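Local coordinates for arginase, mitochondrial (Medicago truncatula, PDB 6VSS), which hydrolyses L-arginine to urea and L-ornithine with two manganese ions per subunit and also converts agmatine to putrescine, at residues D188-F193 with S223-V228; K48-L53 with V112-G117; R247-L252 with F291-N296. All coordinates share one frame; numbering follows the deposited sequence.

Overall arrangement
The three contacts follow one another along the chain and none touches another; contacts 1 and 2 lie on opposite sides of the chain's centre, their own centres about 37 Å apart. Contact 2 is buried and ties helix 25-57 to the edge strand 113-118 through one lysine ammonium. Contact 1, partly buried, is apolar across its two segments, packing a loop beside the metal centre against the start of helix 226-234. Contact 3 lies at the surface, where a single salt bridge joins helices 245-252 and 291-300. No helix or strand is shared among them. Only contact 1 holds residues of the manganese and ornithine sites.

Contact 1 (D188-F193 with S223-V228); sequences DLYHDF and SITNDV. With MN (manganese (II) ion), chain J.
Tyr190 and Val228 form the centre of an apolar, CH-pi contact between the loop after strand 178-183 and the first turn of helix 226-234, beside the manganese site. CG2 of Val228 sits over the middle of the Tyr190 ring, 4.0 Å from its centroid and only 8° off the normal. Phe193 CD2, from the same segment as the tyrosine, lies over the centre of the opposite face, so the ring is covered on both faces. Val228 works with both branches: with CG1 anti to its backbone N (chi1 163°), CG2 is left for the ring, and CG1 meets Leu189 CB at 3.9 Å. At the far end of the phenol, Thr225 CG2 comes to 3.3 Å from Tyr190 OH, the side chains crossing at about a right angle. Thr225 is also the N-cap residue of helix 226-234, and Asn98 of a neighbouring subunit packs on both it and Tyr190. At the start of segment 188-193, Asp188 turns to the metal: its OD2 binds manganese at 2.2 Å, while OD1 accepts a 2.6 Å bond from a water that is itself a ligand of the ion. His160, Asp184 and Asp269 complete the site. Asp188, Leu189, Tyr190 and Ser223 belong to the L-ornithine site; methyl and ring packing joins their segments, with polar chemistry left to Asp188 at the metal, consistent with an apolar join beside the product site.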
# COMPACT_ATOMS: atom_id res chain seq x y z
N ASP B 188 6.99 -11.04 28.16
CA ASP B 188 7.62 -9.83 28.74
C ASP B 188 8.13 -10.10 30.16
O ASP B 188 8.07 -9.18 30.97
CB ASP B 188 6.64 -8.67 28.75
CG ASP B 188 6.30 -8.13 27.37
OD1 ASP B 188 6.96 -8.57 26.40
OD2 ASP B 188 5.41 -7.24 27.31
N LEU B 189 8.81 -11.24 30.37
CA LEU B 189 9.33 -11.65 31.71
C LEU B 189 10.86 -11.80 31.73
O LEU B 189 11.34 -12.31 32.73
CB LEU B 189 8.64 -12.95 32.08
CG LEU B 189 7.27 -12.76 32.73
CD1 LEU B 189 6.46 -14.05 32.71
CD2 LEU B 189 7.44 -12.26 34.16
N TYR B 190 11.59 -11.37 30.70
CA TYR B 190 13.08 -11.41 30.70
C TYR B 190 13.66 -10.73 31.94
O TYR B 190 13.23 -9.61 32.28
CB TYR B 190 13.64 -10.62 29.53
CG TYR B 190 13.59 -11.35 28.23
CD1 TYR B 190 14.65 -12.15 27.81
CD2 TYR B 190 12.49 -11.21 27.40
CE1 TYR B 190 14.60 -12.77 26.58
CE2 TYR B 190 12.43 -11.82 26.16
CZ TYR B 190 13.49 -12.62 25.76
OH TYR B 190 13.39 -13.25 24.56
N HIS B 191 14.66 -11.34 32.58
CA HIS B 191 15.36 -10.70 33.73
C HIS B 191 16.23 -9.57 33.18
O HIS B 191 16.33 -8.54 33.85
CB HIS B 191 16.20 -11.69 34.53
CG HIS B 191 17.00 -11.04 35.61
ND1 HIS B 191 16.41 -10.32 36.64
CD2 HIS B 191 18.33 -11.00 35.82
CE1 HIS B 191 17.35 -9.88 37.45
NE2 HIS B 191 18.53 -10.28 36.97
N ASP B 192 16.76 -9.74 31.97
CA ASP B 192 17.89 -8.94 31.44
C ASP B 192 17.87 -9.03 29.91
O ASP B 192 18.41 -9.97 29.34
CB ASP B 192 19.21 -9.41 32.07
CG ASP B 192 20.45 -8.65 31.68
OD1 ASP B 192 20.34 -7.61 30.99
OD2 ASP B 192 21.53 -9.09 32.10
N PHE B 193 17.25 -8.05 29.29
CA PHE B 193 17.18 -7.84 27.82
C PHE B 193 18.11 -6.68 27.46
O PHE B 193 17.69 -5.50 27.69
CB PHE B 193 15.73 -7.57 27.39
CG PHE B 193 15.52 -7.70 25.91
CD1 PHE B 193 15.87 -6.67 25.06
CD2 PHE B 193 15.07 -8.88 25.36
CE1 PHE B 193 15.72 -6.82 23.68
CE2 PHE B 193 14.92 -9.02 23.98
CZ PHE B 193 15.25 -8.00 23.15
N SER B 223 5.62 -17.03 21.82
CA SER B 223 7.00 -16.54 21.57
C SER B 223 7.73 -16.46 22.92
O SER B 223 7.60 -15.44 23.60
CB SER B 223 7.04 -15.23 20.88
OG SER B 223 8.38 -14.93 20.58
N ILE B 224 8.45 -17.50 23.28
CA ILE B 224 8.97 -17.63 24.66
C ILE B 224 10.25 -18.47 24.59
O ILE B 224 10.28 -19.50 23.91
CB ILE B 224 7.86 -18.19 25.55
CG1 ILE B 224 8.34 -18.40 26.99
CG2 ILE B 224 7.24 -19.41 24.91
CD1 ILE B 224 7.26 -18.87 27.94
N THR B 225 11.31 -17.92 25.16
CA THR B 225 12.64 -18.55 25.24
C THR B 225 12.60 -19.49 26.43
O THR B 225 11.74 -19.29 27.29
CB THR B 225 13.70 -17.46 25.36
OG1 THR B 225 13.29 -16.75 26.53
CG2 THR B 225 13.73 -16.55 24.14
N ASN B 226 13.51 -20.45 26.49
CA ASN B 226 13.54 -21.44 27.59
C ASN B 226 13.97 -20.74 28.87
O ASN B 226 13.55 -21.17 29.92
CB ASN B 226 14.33 -22.69 27.18
CG ASN B 226 13.75 -23.36 25.95
OD1 ASN B 226 12.54 -23.55 25.85
ND2 ASN B 226 14.58 -23.69 24.97
N ASP B 227 14.71 -19.64 28.84
CA ASP B 227 15.09 -18.95 30.10
C ASP B 227 13.89 -18.24 30.72
O ASP B 227 13.86 -18.07 31.94
CB ASP B 227 16.19 -17.92 29.87
CG ASP B 227 17.53 -18.59 29.78
OD1 ASP B 227 17.64 -19.74 30.28
OD2 ASP B 227 18.45 -17.99 29.20
N VAL B 228 12.93 -17.83 29.90
CA VAL B 228 11.72 -17.10 30.38
C VAL B 228 10.72 -18.14 30.86
O VAL B 228 9.99 -17.83 31.81
CB VAL B 228 11.17 -16.18 29.27
CG1 VAL B 228 9.75 -15.73 29.52
CG2 VAL B 228 12.11 -15.00 29.12
MN MN J . 4.24 -7.03 25.49
O HOH W 1 5.56 -7.98 24.23

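Contact 2 (K48-L53 with V112-G117); sequences KFKGEL and VITNVG
The ammonium NZ of Lys50 is gripped by two groups of the edge strand 113-118: Thr114 OG1 at 2.7 Å and the backbone O of Asn115 at 2.8 Å. A water also accepts from NZ, at 3.1 Å, and from Asn115 N, bridging the lysine to the strand's backbone. Asp126 of a neighbouring subunit makes a salt bridge to the same nitrogen, so four acceptors gather round three N-H groups. The carbonyl of Asn115 is met at a C=O...NZ angle of 138°, with the donor tilted 20° from its plane. Thr114 swings its hydroxyl anti to the backbone N (chi1 -166°), which brings OG1 alongside the lysine chain, 3.2 Å from CD. That chain bends at chi2 and chi4, which sets NZ between Thr114 OG1 and the Asn115 carbonyl, and its CD also rests over the rim of one face of the Phe49 ring. With an alanine here, Thr114 OG1 and the Asn115 carbonyl would probably lose their charged donor, and Asp126 of the neighbouring subunit its salt-bridge partner. The contact fastens the long N-terminal helix 25-57 to the outermost strand of the parallel sheet, which is paired on its inner side with strand 63-69. A buried positive charge is thus held by neutral oxygens within the chain and probably balanced by a carboxylate from across the subunit interface.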
# COMPACT_ATOMS: atom_id res chain seq x y z
N LYS B 48 -8.30 17.05 37.16
CA LYS B 48 -9.16 17.81 38.10
C LYS B 48 -10.46 18.13 37.34
O LYS B 48 -11.55 17.92 37.87
CB LYS B 48 -8.40 19.06 38.57
CG LYS B 48 -9.22 20.21 39.13
CD LYS B 48 -8.34 21.38 39.61
CE LYS B 48 -9.09 22.38 40.47
NZ LYS B 48 -9.98 23.21 39.63
N PHE B 49 -10.32 18.67 36.13
CA PHE B 49 -11.45 18.96 35.22
C PHE B 49 -12.37 17.71 35.15
O PHE B 49 -13.54 17.77 35.61
CB PHE B 49 -10.91 19.44 33.89
CG PHE B 49 -11.95 19.49 32.79
CD1 PHE B 49 -13.24 19.87 33.07
CD2 PHE B 49 -11.61 19.21 31.48
CE1 PHE B 49 -14.18 19.93 32.05
CE2 PHE B 49 -12.55 19.25 30.48
CZ PHE B 49 -13.84 19.62 30.77
N LYS B 50 -11.84 16.57 34.67
CA LYS B 50 -12.64 15.36 34.38
C LYS B 50 -13.21 14.78 35.67
O LYS B 50 -14.37 14.35 35.63
CB LYS B 50 -11.80 14.42 33.52
CG LYS B 50 -11.49 14.99 32.14
CD LYS B 50 -12.71 15.49 31.45
CE LYS B 50 -12.49 15.88 30.01
NZ LYS B 50 -12.11 14.73 29.17
N GLY B 51 -12.51 14.90 36.81
CA GLY B 51 -13.04 14.42 38.09
C GLY B 51 -14.28 15.20 38.56
O GLY B 51 -15.25 14.59 39.00
N GLU B 52 -14.21 16.53 38.52
CA GLU B 52 -15.30 17.46 38.90
C GLU B 52 -16.47 17.20 37.96
O GLU B 52 -17.58 17.15 38.42
CB GLU B 52 -14.85 18.92 38.72
CG GLU B 52 -13.91 19.40 39.81
CD GLU B 52 -13.38 20.82 39.63
OE1 GLU B 52 -12.39 21.17 40.34
OE2 GLU B 52 -13.95 21.59 38.80
N LEU B 53 -16.18 17.06 36.66
CA LEU B 53 -17.26 16.83 35.69
C LEU B 53 -18.04 15.59 36.14
O LEU B 53 -19.25 15.67 36.36
CB LEU B 53 -16.65 16.67 34.29
CG LEU B 53 -17.67 16.26 33.24
CD1 LEU B 53 -18.89 17.15 33.31
CD2 LEU B 53 -17.05 16.31 31.85
N VAL B 112 -18.63 7.10 31.18
CA VAL B 112 -18.17 5.82 30.58
C VAL B 112 -16.72 5.94 30.15
O VAL B 112 -15.97 4.99 30.35
CB VAL B 112 -19.07 5.43 29.40
CG1 VAL B 112 -18.57 4.14 28.78
CG2 VAL B 112 -20.50 5.33 29.87
N ILE B 113 -16.34 7.04 29.52
CA ILE B 113 -14.93 7.20 29.06
C ILE B 113 -14.60 8.68 28.90
O ILE B 113 -15.44 9.45 28.43
CB ILE B 113 -14.67 6.39 27.78
CG1 ILE B 113 -13.17 6.30 27.50
CG2 ILE B 113 -15.47 6.99 26.60
CD1 ILE B 113 -12.86 5.57 26.24
N THR B 114 -13.40 9.06 29.32
CA THR B 114 -12.96 10.45 29.20
C THR B 114 -11.46 10.46 28.89
O THR B 114 -10.73 9.59 29.39
CB THR B 114 -13.39 11.18 30.48
OG1 THR B 114 -13.27 12.57 30.25
CG2 THR B 114 -12.52 10.89 31.67
N ASN B 115 -11.00 11.50 28.20
CA ASN B 115 -9.56 11.72 27.94
C ASN B 115 -8.98 12.62 29.03
O ASN B 115 -9.53 13.67 29.25
CB ASN B 115 -9.33 12.35 26.58
CG ASN B 115 -7.85 12.44 26.26
OD1 ASN B 115 -7.04 11.61 26.68
ND2 ASN B 115 -7.48 13.47 25.53
N VAL B 116 -7.87 12.25 29.64
CA VAL B 116 -7.11 13.16 30.54
C VAL B 116 -6.01 13.80 29.69
O VAL B 116 -6.09 15.00 29.44
CB VAL B 116 -6.54 12.42 31.76
CG1 VAL B 116 -5.47 13.24 32.48
CG2 VAL B 116 -7.63 12.01 32.73
N GLY B 117 -5.11 12.99 29.12
CA GLY B 117 -4.14 13.49 28.13
C GLY B 117 -2.86 12.68 28.12
O GLY B 117 -2.89 11.57 28.59
O HOH W 2 -12.86 13.23 26.62

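Contact 3 (R247-L252 with F291-N296); sequences RDRPIL and FRDILN
Arg249 NH1 donates to Asp293 OD1 at 2.9 Å, a salt bridge between the only residue pair within contact distance across segments 247-252 and 291-296. The bond is nearly straight, with an N-H...O angle of 163°. OD1 lies at the edge of the guanidinium, close to its plane, and is approached on its syn side but 31° out of the carboxylate plane. Only NH1 bonds across; Asp293 OD2 is taken by the backbone N of Leu290, just before helix 291-300, so the pairing is monodentate and the turn of the carboxylate is fixed. An extended chain from CG to NE lets Arg249 bridge segments whose nearest CA atoms, those of Arg249 and Asp293, are 9.1 Å apart. Farther out, Asp248, next to Arg249, takes Arg247 NE on OD1 at 2.8 Å, while its OD2 is bonded by His240 and Thr244, which fastens that side chain to strand 238-241 and the connection after it. This is a surface inter-helix salt bridge between two helices flanking the parallel sheet of the arginase fold, away from the annotated sites. Asp293 divides its work: one oxygen is held at its own helix start, and the other pairs with an arginine where both side chains are partly exposed, so solvent probably weakens the attraction.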
# COMPACT_ATOMS: atom_id res chain seq x y z
N ARG B 247 -8.13 -26.26 24.67
CA ARG B 247 -8.28 -26.89 26.01
C ARG B 247 -8.51 -25.81 27.09
O ARG B 247 -9.22 -26.10 28.06
CB ARG B 247 -7.09 -27.79 26.35
CG ARG B 247 -5.90 -27.04 26.91
CD ARG B 247 -5.07 -27.85 27.89
NE ARG B 247 -4.39 -26.94 28.79
CZ ARG B 247 -3.24 -27.19 29.40
NH1 ARG B 247 -2.62 -28.34 29.20
NH2 ARG B 247 -2.71 -26.28 30.21
N ASP B 248 -7.86 -24.63 26.96
CA ASP B 248 -7.96 -23.55 27.97
C ASP B 248 -9.24 -22.74 27.82
O ASP B 248 -9.52 -21.95 28.76
CB ASP B 248 -6.78 -22.59 27.88
CG ASP B 248 -5.47 -23.20 28.31
OD1 ASP B 248 -5.53 -24.36 28.82
OD2 ASP B 248 -4.39 -22.56 28.02
N ARG B 249 -10.00 -22.85 26.72
CA ARG B 249 -11.17 -21.93 26.50
C ARG B 249 -12.06 -21.90 27.74
O ARG B 249 -12.38 -20.82 28.24
CB ARG B 249 -12.03 -22.26 25.29
CG ARG B 249 -11.26 -22.09 23.99
CD ARG B 249 -12.13 -22.10 22.76
NE ARG B 249 -11.37 -21.77 21.57
CZ ARG B 249 -10.96 -20.55 21.20
NH1 ARG B 249 -11.19 -19.49 21.92
NH2 ARG B 249 -10.29 -20.40 20.08
N PRO B 250 -12.47 -23.06 28.28
CA PRO B 250 -13.44 -23.07 29.38
C PRO B 250 -12.94 -22.30 30.61
O PRO B 250 -13.72 -21.64 31.25
CB PRO B 250 -13.63 -24.57 29.70
CG PRO B 250 -13.07 -25.31 28.48
CD PRO B 250 -12.00 -24.40 27.91
N ILE B 251 -11.64 -22.33 30.90
CA ILE B 251 -11.09 -21.59 32.07
C ILE B 251 -10.99 -20.12 31.70
O ILE B 251 -11.17 -19.27 32.57
CB ILE B 251 -9.71 -22.12 32.49
CG1 ILE B 251 -9.71 -23.64 32.62
CG2 ILE B 251 -9.23 -21.46 33.79
CD1 ILE B 251 -10.62 -24.16 33.69
N LEU B 252 -10.60 -19.83 30.48
CA LEU B 252 -10.24 -18.43 30.12
C LEU B 252 -11.53 -17.63 30.01
O LEU B 252 -11.52 -16.46 30.41
CB LEU B 252 -9.41 -18.42 28.83
CG LEU B 252 -8.03 -19.03 28.96
CD1 LEU B 252 -7.32 -19.08 27.61
CD2 LEU B 252 -7.19 -18.30 30.00
N PHE B 291 -9.87 -11.29 17.26
CA PHE B 291 -10.38 -10.13 17.99
C PHE B 291 -11.40 -10.57 19.07
O PHE B 291 -11.29 -10.17 20.26
CB PHE B 291 -10.95 -9.07 17.03
CG PHE B 291 -11.18 -7.77 17.75
CD1 PHE B 291 -10.18 -6.83 17.87
CD2 PHE B 291 -12.38 -7.52 18.40
CE1 PHE B 291 -10.37 -5.63 18.56
CE2 PHE B 291 -12.58 -6.32 19.09
CZ PHE B 291 -11.57 -5.39 19.18
N ARG B 292 -12.31 -11.44 18.66
CA ARG B 292 -13.42 -12.00 19.46
C ARG B 292 -12.87 -12.88 20.59
O ARG B 292 -13.57 -13.13 21.54
CB ARG B 292 -14.30 -12.65 18.38
CG ARG B 292 -15.54 -13.39 18.84
CD ARG B 292 -16.74 -12.55 19.22
NE ARG B 292 -16.86 -11.36 18.40
CZ ARG B 292 -17.44 -10.20 18.79
NH1 ARG B 292 -17.94 -10.07 20.01
NH2 ARG B 292 -17.48 -9.16 17.96
N ASP B 293 -11.65 -13.40 20.52
CA ASP B 293 -11.13 -14.18 21.68
C ASP B 293 -10.88 -13.24 22.86
O ASP B 293 -11.28 -13.52 23.99
CB ASP B 293 -9.80 -14.88 21.36
CG ASP B 293 -9.88 -16.06 20.42
OD1 ASP B 293 -10.67 -16.95 20.68
OD2 ASP B 293 -9.09 -16.10 19.48
N ILE B 294 -10.25 -12.10 22.61
CA ILE B 294 -10.03 -11.10 23.70
C ILE B 294 -11.41 -10.66 24.27
O ILE B 294 -11.53 -10.48 25.52
CB ILE B 294 -9.21 -9.90 23.19
CG1 ILE B 294 -7.87 -10.38 22.61
CG2 ILE B 294 -9.01 -8.88 24.29
CD1 ILE B 294 -6.88 -9.30 22.35
N LEU B 295 -12.42 -10.47 23.41
CA LEU B 295 -13.72 -9.92 23.88
C LEU B 295 -14.42 -10.99 24.74
O LEU B 295 -15.04 -10.65 25.74
CB LEU B 295 -14.61 -9.52 22.69
CG LEU B 295 -14.12 -8.32 21.88
CD1 LEU B 295 -15.10 -7.91 20.80
CD2 LEU B 295 -13.84 -7.14 22.77
N ASN B 296 -14.37 -12.24 24.33
CA ASN B 296 -14.97 -13.36 25.11
C ASN B 296 -14.38 -13.38 26.54
O ASN B 296 -15.15 -13.43 27.54
CB ASN B 296 -14.74 -14.69 24.42
CG ASN B 296 -15.53 -14.82 23.14
OD1 ASN B 296 -16.45 -14.06 22.90
ND2 ASN B 296 -15.17 -15.78 22.30